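Local atomic coordinates of ribulose bisphosphate carboxylase (Hyperthermus butylicus DSM 5456, PDB entry 6HUN), a protein that probably catalyses the addition of CO2 and water to ribulose 1,5-bisphosphate, giving two molecules of 3-phosphoglycerate, as a dimeric archaeal form III Rubisco that depends on magnesium. Residues Leu27-Glu32 / Lys83-Ala88; Asp39-Val44 / Tyr105-Phe110; Gly410-Pro415 / Ala448-Gly453; Phe265-Phe270 / Ala291-Arg296. All coordinates share one frame; numbering follows the deposited sequence.

Contacts 1 and 2 both lie in the N-terminal domain, and their segments alternate along the chain. The loop 27-32 comes first, then 39-44 at the start of strand 41-49. Contact 1 closes on 83-88, before contact 2 closes on 105-110. Both reach the same mixed sheet and they touch, for instance where Ala86 packs on Tyr105. The chain then enters the catalytic barrel. Contact 4 closes the short loop through helix 275-288 and joins neighbouring barrel strands 265-269 and 291-295, about 28 Å from contact 2 between centres. Contact 3 follows in series. It closes a largely helical loop near the C terminus, about 60 Å from contact 1 between centres.

Contact 1 (Leu27-Glu32 / Lys83-Ala88); sequences LEFVDE and KLKAKA
Phe29 and Asp31 pair their backbones with Ala88, forming a single bridge around Val30. Ala88 N donates to Phe29 O at 2.8 Å. Asp31 N donates to Ala88 O at 2.9 Å, with an N-H...O angle of 154°. Each carbonyl also takes a CA-H...O contact: Lys87 CA meets Phe29 O, and Val30 CA meets Ala88 O. Lys85 has its CG anti to the backbone N (chi1 161°), which carries its chain across the Phe29 ring. Lys85 NZ lies over the ring face, 4.7 Å from the Phe29 centroid, in a cation-pi contact. It is also modelled in a salt bridge to Glu28 OE2, but too close for the details to be trusted; a further salt bridge goes to Glu82. Lys87 bends back over the Phe29 carbonyl toward Asp31. Lys87 NZ makes only a weak salt bridge to Asp31 OD2, at 3.3 Å, and Tyr34 offers it a second, cation-pi partner. The stronger bond of Asp31 runs from OD1 to Ser33. Ala86 O sits at the edge of the Phe29 ring, 3.4 Å from Phe29 CD2; it is buried without a polar partner. Around this, Phe29 packs on Ala63 and Ala64 of helix 55-65, and Ala88 on Ala59. The loop thus meets the start of strand 87-93 at one bridge, on the edge away from strand 99-105.

Contact 2 (Asp39-Val44 / Tyr105-Phe110); sequences DEVIAV and YPVELF
Val41 and Tyr105 form an antiparallel hydrogen-bonded pair, with their CA atoms 4.9 Å apart. Tyr105 N donates to Val41 O at 2.7 Å, and Val41 N returns a bond to Tyr105 O at 2.9 Å. The second bond is the more bent, with an N-H...O angle of 134°. Both side chains leave on the same face of the sheet, and their CB atoms meet. Val41 has CG2 beside its backbone N, which aims this methyl at Phe110. Val41 CG2 and Phe110 CE2 meet tip to tip at 3.6 Å. One face of the Phe110 ring is covered by Leu109 CB, which sits over its centre. Tyr105 presents its edge instead. Ala43 CB lies near the ring plane, 3.8 Å from Tyr105 CE1, and Val41 O also borders this edge. The phenol OH bonds to Ser66 OG. Further out, Val107 CG2 packs against Asp39 O. Glu40 OE2 comes within 3.5 Å of Pro106 N, which has no hydrogen to give, so this is only a van der Waals approach. Two backbone bonds, Leu109 N to Pro106 O and Phe110 N to Val107 O, hold the 3-10 turn that follows the strand. Ile122 of helix 115-122 packs on Val41, Tyr105 and Phe110. Gln211 of the second subunit bonds to Leu109 O. This is the end of an antiparallel ladder between strands 41-49 and 99-105, in the mixed sheet of the Rubisco N-terminal domain.

Contact 3 (Gly410-Pro415 / Ala448-Gly453); sequences GHPDGP and ALEKWG
The six-membered ring of Trp452 meets Gly410 and His411. His411 N lies at the ring edge, near its plane, 3.7 Å from Trp452 CH2, while Gly410 O approaches Trp452 CZ2 obliquely at 3.5 Å. One indole face carries Lys451 CD, offset toward the rim. The indole also meets the His385 ring, with planes about 35° apart. The His411 ring has Pro412 CD on one face, also off centre, and Asp413 CB at its edge. The indole CZ3 and Ala448 N approach this imidazole obliquely. Lys451 starts with CG anti to the backbone N (chi1 -176°), then bends at its far end. This brings Lys451 NZ to Gly410 O, a 3.0 Å hydrogen bond in the carbonyl plane. On the way Lys451 CE passes Pro412 CG at 3.6 Å, the two side chains running in opposite directions. Both imidazole nitrogens have partners: NE2 bonds to Glu444 O, and ND1 accepts a weak bond from Asp413 N. A type I turn from His411 ends at Gly414, the N-cap residue of helix 415-431. Gly410 lies near Gly406, a predicted substrate-binding residue of the catalytic domain. The contact thus sets the C-terminal helix 443-452 against the turn that links helix 405-409 to helix 415-431.

Contact 4 (Phe265-Phe270 / Ala291-Arg296); sequences FIMIDF and AIHGHR
His295 N donates to Ile268 O at 2.8 Å, in a nearly straight bond of 173° at the hydrogen. This carbonyl also takes a CA-H...O contact from Gly294. The parallel ladder continues back along both strands through Ile268 N to His293 O, His293 N to Ile266 O and Ile266 N to Ala291 O. Beyond the strand end, Phe270 N reaches His295 O at 3.2 Å. Met267, His293, Asp269 and His295 point to one face. Met267 runs out with CG anti to the backbone N (chi1 172°) and bends only at its last torsion, which leaves Met267 CE 3.7 Å from His295 CD2. Its sulfur lies obliquely to the His293 ring. Asp269 OD1 touches His295 CB at 3.4 Å, with carboxylate and imidazole planes 49° apart. Asp269 OD1 also accepts a weak bond from Asn243, while His295 ND1 bonds to Ala297 N. His293 ND1 pairs with His326 ND1. On the other face, Ile268 CG2 meets Ile292 CG2 at 3.8 Å. Phe270 turns its ring edge to Gly294 C, and its CZ packs against Arg296 CB. His295 is the predicted proton acceptor and Arg296 a predicted substrate-binding residue. The face of Met267, His293 and His295 adjoins Glu206, a predicted magnesium ligand, and Lys203, predicted to bind the metal once carbamylated but unmodified here. A bound calcium ion lies near His293. The strands are neighbours in the eight-stranded barrel, joined by helix 275-288 in a beta-alpha-beta unit; Ile268 packs on Ala277 and Leu278 of that helix, Ile292 on Ala285.

Contact 1 (Leu27-Glu32 / Lys83-Ala88)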
loop_
_atom_site.group_PDB
_atom_site.type_symbol
_atom_site.label_atom_id
_atom_site.label_comp_id
_atom_site.label_asym_id
_atom_site.label_seq_id
_atom_site.Cartn_x
_atom_site.Cartn_y
_atom_site.Cartn_z
ATOM N N LEU A 27 12.908 12.415 25.410
ATOM C CA LEU A 27 12.341 13.650 25.955
ATOM C C LEU A 27 12.716 14.847 25.093
ATOM O O LEU A 27 11.987 15.840 25.053
ATOM C CB LEU A 27 12.808 13.882 27.420
ATOM C CG LEU A 27 14.143 14.537 27.870
ATOM C CD1 LEU A 27 14.078 16.086 28.069
ATOM C CD2 LEU A 27 14.727 13.948 29.181
ATOM N N GLU A 28 13.843 14.758 24.397
ATOM C CA GLU A 28 14.336 15.821 23.529
ATOM C C GLU A 28 13.398 16.121 22.355
ATOM O O GLU A 28 13.535 17.176 21.713
ATOM C CB GLU A 28 15.742 15.405 23.067
ATOM C CG GLU A 28 16.144 15.775 21.650
ATOM C CD GLU A 28 17.647 15.713 21.401
ATOM O OE1 GLU A 28 18.386 15.185 22.278
ATOM O OE2 GLU A 28 18.085 16.215 20.330
ATOM N N PHE A 29 12.421 15.255 22.087
ATOM C CA PHE A 29 11.513 15.455 20.960
ATOM C C PHE A 29 10.128 15.912 21.381
ATOM O O PHE A 29 9.243 16.011 20.529
ATOM C CB PHE A 29 11.402 14.163 20.127
ATOM C CG PHE A 29 12.686 13.792 19.430
ATOM C CD1 PHE A 29 13.708 13.158 20.121
ATOM C CD2 PHE A 29 12.881 14.114 18.093
ATOM C CE1 PHE A 29 14.910 12.835 19.508
ATOM C CE2 PHE A 29 14.071 13.786 17.466
ATOM C CZ PHE A 29 15.102 13.141 18.187
ATOM N N VAL A 30 9.922 16.168 22.669
ATOM C CA VAL A 30 8.648 16.578 23.244
ATOM C C VAL A 30 8.825 17.986 23.783
ATOM O O VAL A 30 9.889 18.301 24.319
ATOM C CB VAL A 30 8.213 15.619 24.366
ATOM C CG1 VAL A 30 6.831 15.954 24.851
ATOM C CG2 VAL A 30 8.253 14.176 23.871
ATOM N N ASP A 31 7.794 18.830 23.636
ATOM C CA ASP A 31 7.859 20.231 24.071
ATOM C C ASP A 31 6.481 20.860 24.074
ATOM O O ASP A 31 6.079 21.462 23.079
ATOM C CB ASP A 31 8.772 21.026 23.152
ATOM C CG ASP A 31 8.989 22.468 23.624
ATOM O OD1 ASP A 31 8.245 22.946 24.511
ATOM O OD2 ASP A 31 9.926 23.105 23.097
ATOM N N GLU A 32 5.745 20.725 25.165
ATOM C CA GLU A 32 4.363 21.188 25.155
ATOM C C GLU A 32 4.230 22.704 25.180
ATOM O O GLU A 32 3.101 23.218 25.205
ATOM C CB GLU A 32 3.614 20.589 26.332
ATOM C CG GLU A 32 3.574 19.083 26.330
ATOM C CD GLU A 32 2.885 18.596 27.565
ATOM O OE1 GLU A 32 3.567 18.015 28.441
ATOM O OE2 GLU A 32 1.664 18.867 27.690
ATOM N N LYS A 83 17.697 21.144 13.002
ATOM C CA LYS A 83 16.797 21.823 12.075
ATOM C C LYS A 83 15.666 20.901 11.599
ATOM O O LYS A 83 14.502 21.316 11.519
ATOM C CB LYS A 83 17.607 22.343 10.882
ATOM C CG LYS A 83 16.765 22.842 9.692
ATOM C CD LYS A 83 15.788 23.966 10.122
ATOM C CE LYS A 83 14.418 23.801 9.400
ATOM N NZ LYS A 83 13.276 24.201 10.292
ATOM N N LEU A 84 15.990 19.657 11.267
ATOM C CA LEU A 84 15.022 18.726 10.711
ATOM C C LEU A 84 14.191 18.010 11.761
ATOM O O LEU A 84 13.356 17.182 11.393
ATOM C CB LEU A 84 15.753 17.693 9.861
ATOM C CG LEU A 84 16.387 18.227 8.591
ATOM C CD1 LEU A 84 17.168 17.137 7.860
ATOM C CD2 LEU A 84 15.282 18.815 7.695
ATOM N N LYS A 85 14.375 18.282 13.043
ATOM C CA LYS A 85 13.812 17.406 14.060
ATOM C C LYS A 85 12.332 17.693 14.326
ATOM O O LYS A 85 11.915 18.852 14.404
ATOM C CB LYS A 85 14.605 17.543 15.343
ATOM C CG LYS A 85 13.856 17.056 16.545
ATOM C CD LYS A 85 14.376 17.715 17.780
ATOM C CE LYS A 85 15.868 17.629 17.777
ATOM N NZ LYS A 85 16.333 17.427 19.154
ATOM N N ALA A 86 11.530 16.626 14.489
ATOM C CA ALA A 86 10.091 16.788 14.723
ATOM C C ALA A 86 9.808 16.919 16.221
ATOM O O ALA A 86 10.572 16.432 17.054
ATOM C CB ALA A 86 9.292 15.614 14.136
ATOM N N LYS A 87 8.707 17.595 16.569
ATOM C CA LYS A 87 8.392 17.848 17.968
ATOM C C LYS A 87 6.957 17.492 18.296
ATOM O O LYS A 87 6.031 18.069 17.720
ATOM C CB LYS A 87 8.650 19.330 18.324
ATOM C CG LYS A 87 10.106 19.699 18.274
ATOM C CD LYS A 87 10.894 18.977 19.369
ATOM C CE LYS A 87 11.660 19.978 20.193
ATOM N NZ LYS A 87 10.670 20.930 20.748
ATOM N N ALA A 88 6.768 16.610 19.278
ATOM C CA ALA A 88 5.447 16.416 19.858
ATOM C C ALA A 88 5.187 17.581 20.790
ATOM O O ALA A 88 5.917 17.739 21.767
ATOM C CB ALA A 88 5.356 15.114 20.641
#

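Contact 2 (Asp39-Val44 / Tyr105-Phe110)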
loop_
_atom_site.group_PDB
_atom_site.type_symbol
_atom_site.label_atom_id
_atom_site.label_comp_id
_atom_site.label_asym_id
_atom_site.label_seq_id
_atom_site.Cartn_x
_atom_site.Cartn_y
_atom_site.Cartn_z
ATOM N N ASP A 39 3.641 27.098 8.765
ATOM C CA ASP A 39 4.551 26.613 7.723
ATOM C C ASP A 39 5.193 25.257 8.029
ATOM O O ASP A 39 6.146 24.870 7.354
ATOM C CB ASP A 39 5.662 27.626 7.484
ATOM C CG ASP A 39 6.435 27.948 8.753
ATOM O OD1 ASP A 39 5.883 27.708 9.860
ATOM O OD2 ASP A 39 7.583 28.461 8.647
ATOM N N GLU A 40 4.723 24.545 9.039
ATOM C CA GLU A 40 5.239 23.234 9.394
ATOM C C GLU A 40 4.173 22.216 9.034
ATOM O O GLU A 40 2.983 22.530 9.068
ATOM C CB GLU A 40 5.546 23.166 10.887
ATOM C CG GLU A 40 6.636 24.138 11.387
ATOM C CD GLU A 40 7.376 23.521 12.556
ATOM O OE1 GLU A 40 6.954 23.788 13.709
ATOM O OE2 GLU A 40 8.326 22.717 12.341
ATOM N N VAL A 41 4.596 21.011 8.666
ATOM C CA VAL A 41 3.641 19.899 8.584
ATOM C C VAL A 41 3.248 19.494 9.992
ATOM O O VAL A 41 4.101 19.379 10.874
ATOM C CB VAL A 41 4.251 18.705 7.834
ATOM C CG1 VAL A 41 3.350 17.381 8.021
ATOM C CG2 VAL A 41 4.506 19.051 6.397
ATOM N N ILE A 42 1.952 19.273 10.216
ATOM C CA ILE A 42 1.431 18.850 11.510
ATOM C C ILE A 42 0.718 17.511 11.327
ATOM O O ILE A 42 -0.215 17.441 10.535
ATOM C CB ILE A 42 0.439 19.890 12.058
ATOM C CG1 ILE A 42 1.125 21.290 12.202
ATOM C CG2 ILE A 42 -0.156 19.384 13.359
ATOM C CD1 ILE A 42 2.020 21.260 13.312
ATOM N N ALA A 43 1.098 16.496 12.094
ATOM C CA ALA A 43 0.379 15.210 12.114
ATOM C C ALA A 43 -0.354 15.078 13.444
ATOM O O ALA A 43 0.214 15.402 14.491
ATOM C CB ALA A 43 1.352 14.024 11.948
ATOM N N VAL A 44 -1.572 14.528 13.427
ATOM C CA VAL A 44 -2.269 14.160 14.646
ATOM C C VAL A 44 -2.444 12.639 14.679
ATOM O O VAL A 44 -2.991 12.030 13.738
ATOM C CB VAL A 44 -3.591 14.919 14.824
ATOM C CG1 VAL A 44 -4.455 14.806 13.587
ATOM C CG2 VAL A 44 -4.286 14.394 16.065
ATOM N N TYR A 105 6.443 18.968 12.134
ATOM C CA TYR A 105 7.534 18.500 11.256
ATOM C C TYR A 105 8.025 19.643 10.377
ATOM O O TYR A 105 7.244 20.161 9.557
ATOM C CB TYR A 105 7.092 17.365 10.305
ATOM C CG TYR A 105 6.699 16.074 10.975
ATOM C CD1 TYR A 105 5.417 15.884 11.419
ATOM C CD2 TYR A 105 7.623 15.049 11.171
ATOM C CE1 TYR A 105 5.044 14.743 12.054
ATOM C CE2 TYR A 105 7.261 13.869 11.817
ATOM C CZ TYR A 105 5.943 13.717 12.239
ATOM O OH TYR A 105 5.556 12.559 12.882
ATOM N N PRO A 106 9.321 19.952 10.381
ATOM C CA PRO A 106 9.859 20.915 9.403
ATOM C C PRO A 106 9.690 20.431 7.971
ATOM O O PRO A 106 9.881 19.253 7.675
ATOM C CB PRO A 106 11.343 20.996 9.775
ATOM C CG PRO A 106 11.503 20.234 11.052
ATOM C CD PRO A 106 10.380 19.266 11.128
ATOM N N VAL A 107 9.300 21.341 7.073
ATOM C CA VAL A 107 8.980 20.912 5.702
ATOM C C VAL A 107 10.212 20.392 4.961
ATOM O O VAL A 107 10.090 19.608 4.010
ATOM C CB VAL A 107 8.301 22.050 4.907
ATOM C CG1 VAL A 107 8.091 21.651 3.466
ATOM C CG2 VAL A 107 6.934 22.353 5.460
ATOM N N GLU A 108 11.407 20.784 5.389
ATOM C CA GLU A 108 12.634 20.286 4.778
ATOM C C GLU A 108 12.838 18.785 4.985
ATOM O O GLU A 108 13.736 18.206 4.360
ATOM C CB GLU A 108 13.838 21.063 5.338
ATOM C CG GLU A 108 13.858 22.537 4.976
ATOM C CD GLU A 108 12.879 23.391 5.784
ATOM O OE1 GLU A 108 12.658 24.566 5.382
ATOM O OE2 GLU A 108 12.325 22.905 6.805
ATOM N N LEU A 109 12.043 18.138 5.841
ATOM C CA LEU A 109 12.138 16.676 5.929
ATOM C C LEU A 109 11.661 15.977 4.658
ATOM O O LEU A 109 11.978 14.788 4.450
ATOM C CB LEU A 109 11.306 16.161 7.101
ATOM C CG LEU A 109 11.780 16.317 8.542
ATOM C CD1 LEU A 109 10.682 15.881 9.485
ATOM C CD2 LEU A 109 13.089 15.503 8.801
ATOM N N PHE A 110 10.789 16.621 3.866
ATOM C CA PHE A 110 10.028 15.924 2.821
ATOM C C PHE A 110 10.564 16.268 1.430
ATOM O O PHE A 110 10.913 17.420 1.160
ATOM C CB PHE A 110 8.530 16.278 2.966
ATOM C CG PHE A 110 8.004 15.997 4.371
ATOM C CD1 PHE A 110 7.748 14.685 4.779
ATOM C CD2 PHE A 110 7.784 17.034 5.283
ATOM C CE1 PHE A 110 7.276 14.414 6.062
ATOM C CE2 PHE A 110 7.336 16.787 6.560
ATOM C CZ PHE A 110 7.050 15.485 6.959
#

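Contact 3 (Gly410-Pro415 / Ala448-Gly453)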
loop_
_atom_site.group_PDB
_atom_site.type_symbol
_atom_site.label_atom_id
_atom_site.label_comp_id
_atom_site.label_asym_id
_atom_site.label_seq_id
_atom_site.Cartn_x
_atom_site.Cartn_y
_atom_site.Cartn_z
ATOM N N GLY A 410 -31.002 -4.503 -12.352
ATOM C CA GLY A 410 -32.059 -5.309 -11.789
ATOM C C GLY A 410 -33.472 -4.829 -12.068
ATOM O O GLY A 410 -34.419 -5.407 -11.522
ATOM N N HIS A 411 -33.651 -3.802 -12.901
ATOM C CA HIS A 411 -34.994 -3.258 -13.151
ATOM C C HIS A 411 -35.866 -4.277 -13.889
ATOM O O HIS A 411 -35.414 -4.913 -14.845
ATOM C CB HIS A 411 -34.903 -1.961 -13.959
ATOM C CG HIS A 411 -36.164 -1.144 -13.960
ATOM N ND1 HIS A 411 -37.073 -1.174 -15.001
ATOM C CD2 HIS A 411 -36.656 -0.256 -13.062
ATOM C CE1 HIS A 411 -38.075 -0.354 -14.736
ATOM N NE2 HIS A 411 -37.852 0.212 -13.564
ATOM N N PRO A 412 -37.127 -4.439 -13.483
ATOM C CA PRO A 412 -37.972 -5.483 -14.087
ATOM C C PRO A 412 -38.095 -5.391 -15.603
ATOM O O PRO A 412 -38.370 -6.402 -16.254
ATOM C CB PRO A 412 -39.329 -5.270 -13.405
ATOM C CG PRO A 412 -38.999 -4.637 -12.102
ATOM C CD PRO A 412 -37.787 -3.770 -12.350
ATOM N N ASP A 413 -37.889 -4.208 -16.183
ATOM C CA ASP A 413 -38.008 -4.001 -17.622
ATOM C C ASP A 413 -36.663 -3.927 -18.329
ATOM O O ASP A 413 -36.597 -3.424 -19.459
ATOM C CB ASP A 413 -38.796 -2.729 -17.921
ATOM C CG ASP A 413 -40.226 -2.807 -17.443
ATOM O OD1 ASP A 413 -40.643 -1.930 -16.653
ATOM O OD2 ASP A 413 -40.923 -3.765 -17.840
ATOM N N GLY A 414 -35.588 -4.388 -17.697
ATOM C CA GLY A 414 -34.311 -4.382 -18.351
ATOM C C GLY A 414 -33.507 -3.144 -18.012
ATOM O O GLY A 414 -34.019 -2.166 -17.449
ATOM N N PRO A 415 -32.219 -3.164 -18.353
ATOM C CA PRO A 415 -31.322 -2.107 -17.848
ATOM C C PRO A 415 -31.576 -0.742 -18.465
ATOM O O PRO A 415 -31.465 0.271 -17.763
ATOM C CB PRO A 415 -29.922 -2.644 -18.186
ATOM C CG PRO A 415 -30.150 -3.648 -19.283
ATOM C CD PRO A 415 -31.489 -4.257 -19.014
ATOM N N ALA A 448 -39.627 0.932 -10.296
ATOM C CA ALA A 448 -38.519 0.986 -9.354
ATOM C C ALA A 448 -39.032 1.191 -7.936
ATOM O O ALA A 448 -38.568 0.529 -6.998
ATOM C CB ALA A 448 -37.555 2.106 -9.759
ATOM N N LEU A 449 -39.999 2.105 -7.757
ATOM C CA LEU A 449 -40.556 2.320 -6.423
ATOM C C LEU A 449 -41.395 1.123 -5.991
ATOM O O LEU A 449 -41.326 0.702 -4.831
ATOM C CB LEU A 449 -41.375 3.612 -6.388
ATOM C CG LEU A 449 -40.592 4.929 -6.435
ATOM C CD1 LEU A 449 -41.534 6.129 -6.318
ATOM C CD2 LEU A 449 -39.501 4.982 -5.360
ATOM N N GLU A 450 -42.147 0.533 -6.929
ATOM C CA GLU A 450 -42.827 -0.738 -6.671
ATOM C C GLU A 450 -41.856 -1.793 -6.138
ATOM O O GLU A 450 -42.063 -2.363 -5.056
ATOM C CB GLU A 450 -43.516 -1.213 -7.966
ATOM C CG GLU A 450 -43.832 -2.728 -8.078
ATOM C CD GLU A 450 -42.794 -3.482 -8.960
ATOM O OE1 GLU A 450 -42.108 -4.398 -8.438
ATOM O OE2 GLU A 450 -42.654 -3.155 -10.167
ATOM N N LYS A 451 -40.774 -2.042 -6.886
ATOM C CA LYS A 451 -39.897 -3.181 -6.611
ATOM C C LYS A 451 -39.048 -2.977 -5.356
ATOM O O LYS A 451 -38.990 -3.853 -4.490
ATOM C CB LYS A 451 -38.990 -3.445 -7.817
ATOM C CG LYS A 451 -38.115 -4.668 -7.674
ATOM C CD LYS A 451 -37.165 -4.779 -8.839
ATOM C CE LYS A 451 -37.197 -6.173 -9.438
ATOM N NZ LYS A 451 -35.858 -6.819 -9.283
ATOM N N TRP A 452 -38.357 -1.845 -5.250
ATOM C CA TRP A 452 -37.421 -1.644 -4.153
ATOM C C TRP A 452 -37.861 -0.609 -3.132
ATOM O O TRP A 452 -37.305 -0.587 -2.034
ATOM C CB TRP A 452 -36.049 -1.216 -4.680
ATOM C CG TRP A 452 -35.334 -2.190 -5.573
ATOM C CD1 TRP A 452 -34.793 -3.395 -5.214
ATOM C CD2 TRP A 452 -35.041 -2.018 -6.969
ATOM N NE1 TRP A 452 -34.188 -3.986 -6.301
ATOM C CE2 TRP A 452 -34.321 -3.162 -7.389
ATOM C CE3 TRP A 452 -35.308 -1.006 -7.904
ATOM C CZ2 TRP A 452 -33.872 -3.324 -8.707
ATOM C CZ3 TRP A 452 -34.870 -1.174 -9.213
ATOM C CH2 TRP A 452 -34.153 -2.324 -9.599
ATOM N N GLY A 453 -38.790 0.277 -3.477
ATOM C CA GLY A 453 -39.306 1.203 -2.487
ATOM C C GLY A 453 -38.258 2.199 -2.039
ATOM O O GLY A 453 -37.460 2.723 -2.833
#

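Contact 4 (Phe265-Phe270 / Ala291-Arg296)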
loop_
_atom_site.group_PDB
_atom_site.type_symbol
_atom_site.label_atom_id
_atom_site.label_comp_id
_atom_site.label_asym_id
_atom_site.label_seq_id
_atom_site.Cartn_x
_atom_site.Cartn_y
_atom_site.Cartn_z
ATOM N N PHE A 265 -11.283 9.143 -19.593
ATOM C CA PHE A 265 -11.154 8.677 -18.210
ATOM C C PHE A 265 -10.271 7.430 -18.143
ATOM O O PHE A 265 -10.343 6.547 -19.019
ATOM C CB PHE A 265 -12.500 8.313 -17.610
ATOM C CG PHE A 265 -13.475 9.443 -17.567
ATOM C CD1 PHE A 265 -13.623 10.176 -16.379
ATOM C CD2 PHE A 265 -14.260 9.754 -18.682
ATOM C CE1 PHE A 265 -14.499 11.210 -16.286
ATOM C CE2 PHE A 265 -15.209 10.808 -18.590
ATOM C CZ PHE A 265 -15.296 11.528 -17.365
ATOM N N ILE A 266 -9.498 7.318 -17.037
ATOM C CA ILE A 266 -8.845 6.071 -16.647
ATOM C C ILE A 266 -9.179 5.839 -15.186
ATOM O O ILE A 266 -9.432 6.794 -14.443
ATOM C CB ILE A 266 -7.294 6.093 -16.880
ATOM C CG1 ILE A 266 -6.690 7.307 -16.156
ATOM C CG2 ILE A 266 -7.059 6.135 -18.418
ATOM C CD1 ILE A 266 -5.079 7.402 -16.120
ATOM N N MET A 267 -9.206 4.573 -14.777
ATOM C CA MET A 267 -9.325 4.197 -13.384
ATOM C C MET A 267 -8.061 3.488 -12.946
ATOM O O MET A 267 -7.519 2.668 -13.699
ATOM C CB MET A 267 -10.550 3.276 -13.184
ATOM C CG MET A 267 -10.665 2.670 -11.802
ATOM S SD MET A 267 -12.265 1.775 -11.949
ATOM C CE MET A 267 -11.978 0.337 -10.954
ATOM N N ILE A 268 -7.647 3.750 -11.702
ATOM C CA ILE A 268 -6.466 3.095 -11.127
ATOM C C ILE A 268 -6.749 2.730 -9.672
ATOM O O ILE A 268 -7.392 3.492 -8.925
ATOM C CB ILE A 268 -5.212 3.947 -11.248
ATOM C CG1 ILE A 268 -4.014 3.133 -10.701
ATOM C CG2 ILE A 268 -5.326 5.256 -10.439
ATOM C CD1 ILE A 268 -2.731 3.698 -11.162
ATOM N N ASP A 269 -6.384 1.504 -9.327
ATOM C CA ASP A 269 -6.493 1.034 -7.933
ATOM C C ASP A 269 -5.267 1.591 -7.257
ATOM O O ASP A 269 -4.196 1.009 -7.307
ATOM C CB ASP A 269 -6.535 -0.478 -7.882
ATOM C CG ASP A 269 -7.684 -1.108 -8.666
ATOM O OD1 ASP A 269 -8.596 -0.452 -9.233
ATOM O OD2 ASP A 269 -7.703 -2.351 -8.695
ATOM N N PHE A 270 -5.383 2.766 -6.618
ATOM C CA PHE A 270 -4.131 3.438 -6.279
ATOM C C PHE A 270 -3.435 2.837 -5.053
ATOM O O PHE A 270 -2.295 3.207 -4.787
ATOM C CB PHE A 270 -4.383 4.946 -6.081
ATOM C CG PHE A 270 -5.390 5.290 -4.973
ATOM C CD1 PHE A 270 -4.956 5.564 -3.675
ATOM C CD2 PHE A 270 -6.751 5.420 -5.266
ATOM C CE1 PHE A 270 -5.864 5.919 -2.696
ATOM C CE2 PHE A 270 -7.710 5.742 -4.282
ATOM C CZ PHE A 270 -7.267 6.026 -3.022
ATOM N N ALA A 291 -9.084 12.515 -17.101
ATOM C CA ALA A 291 -9.452 12.493 -15.692
ATOM C C ALA A 291 -9.161 11.097 -15.138
ATOM O O ALA A 291 -9.174 10.099 -15.872
ATOM C CB ALA A 291 -10.958 12.837 -15.517
ATOM N N ILE A 292 -8.976 11.007 -13.800
ATOM C CA ILE A 292 -8.616 9.769 -13.124
ATOM C C ILE A 292 -9.642 9.430 -12.069
ATOM O O ILE A 292 -9.868 10.232 -11.153
ATOM C CB ILE A 292 -7.259 9.861 -12.414
ATOM C CG1 ILE A 292 -6.161 10.215 -13.463
ATOM C CG2 ILE A 292 -6.985 8.522 -11.549
ATOM C CD1 ILE A 292 -4.833 10.363 -12.816
ATOM N N HIS A 293 -10.176 8.219 -12.148
ATOM C CA HIS A 293 -10.999 7.670 -11.088
ATOM C C HIS A 293 -10.086 6.846 -10.173
ATOM O O HIS A 293 -9.536 5.827 -10.603
ATOM C CB HIS A 293 -12.094 6.797 -11.678
ATOM C CG HIS A 293 -13.059 6.272 -10.657
ATOM N ND1 HIS A 293 -14.364 6.710 -10.580
ATOM C CD2 HIS A 293 -12.911 5.349 -9.679
ATOM C CE1 HIS A 293 -14.985 6.054 -9.613
ATOM N NE2 HIS A 293 -14.118 5.244 -9.027
ATOM N N GLY A 294 -9.941 7.259 -8.913
ATOM C CA GLY A 294 -9.145 6.449 -7.990
ATOM C C GLY A 294 -9.958 5.418 -7.216
ATOM O O GLY A 294 -10.947 5.769 -6.534
ATOM N N HIS A 295 -9.639 4.126 -7.368
ATOM C CA HIS A 295 -10.374 3.087 -6.667
ATOM C C HIS A 295 -9.575 2.775 -5.405
ATOM O O HIS A 295 -8.386 2.547 -5.484
ATOM C CB HIS A 295 -10.507 1.834 -7.536
ATOM C CG HIS A 295 -11.492 0.866 -6.996
ATOM N ND1 HIS A 295 -11.230 0.113 -5.864
ATOM C CD2 HIS A 295 -12.798 0.632 -7.320
ATOM C CE1 HIS A 295 -12.307 -0.604 -5.565
ATOM N NE2 HIS A 295 -13.269 -0.318 -6.438
ATOM N N ARG A 296 -10.232 2.697 -4.257
ATOM C CA ARG A 296 -9.453 2.543 -3.017
ATOM C C ARG A 296 -9.325 1.102 -2.513
ATOM O O ARG A 296 -9.026 0.915 -1.336
ATOM C CB ARG A 296 -10.082 3.411 -1.920
ATOM C CG ARG A 296 -11.601 3.089 -1.789
ATOM C CD ARG A 296 -12.273 3.877 -0.571
ATOM N NE ARG A 296 -13.597 3.337 -0.282
ATOM C CZ ARG A 296 -14.261 3.516 0.856
ATOM N NH1 ARG A 296 -13.732 4.270 1.829
ATOM N NH2 ARG A 296 -15.439 2.930 1.028
#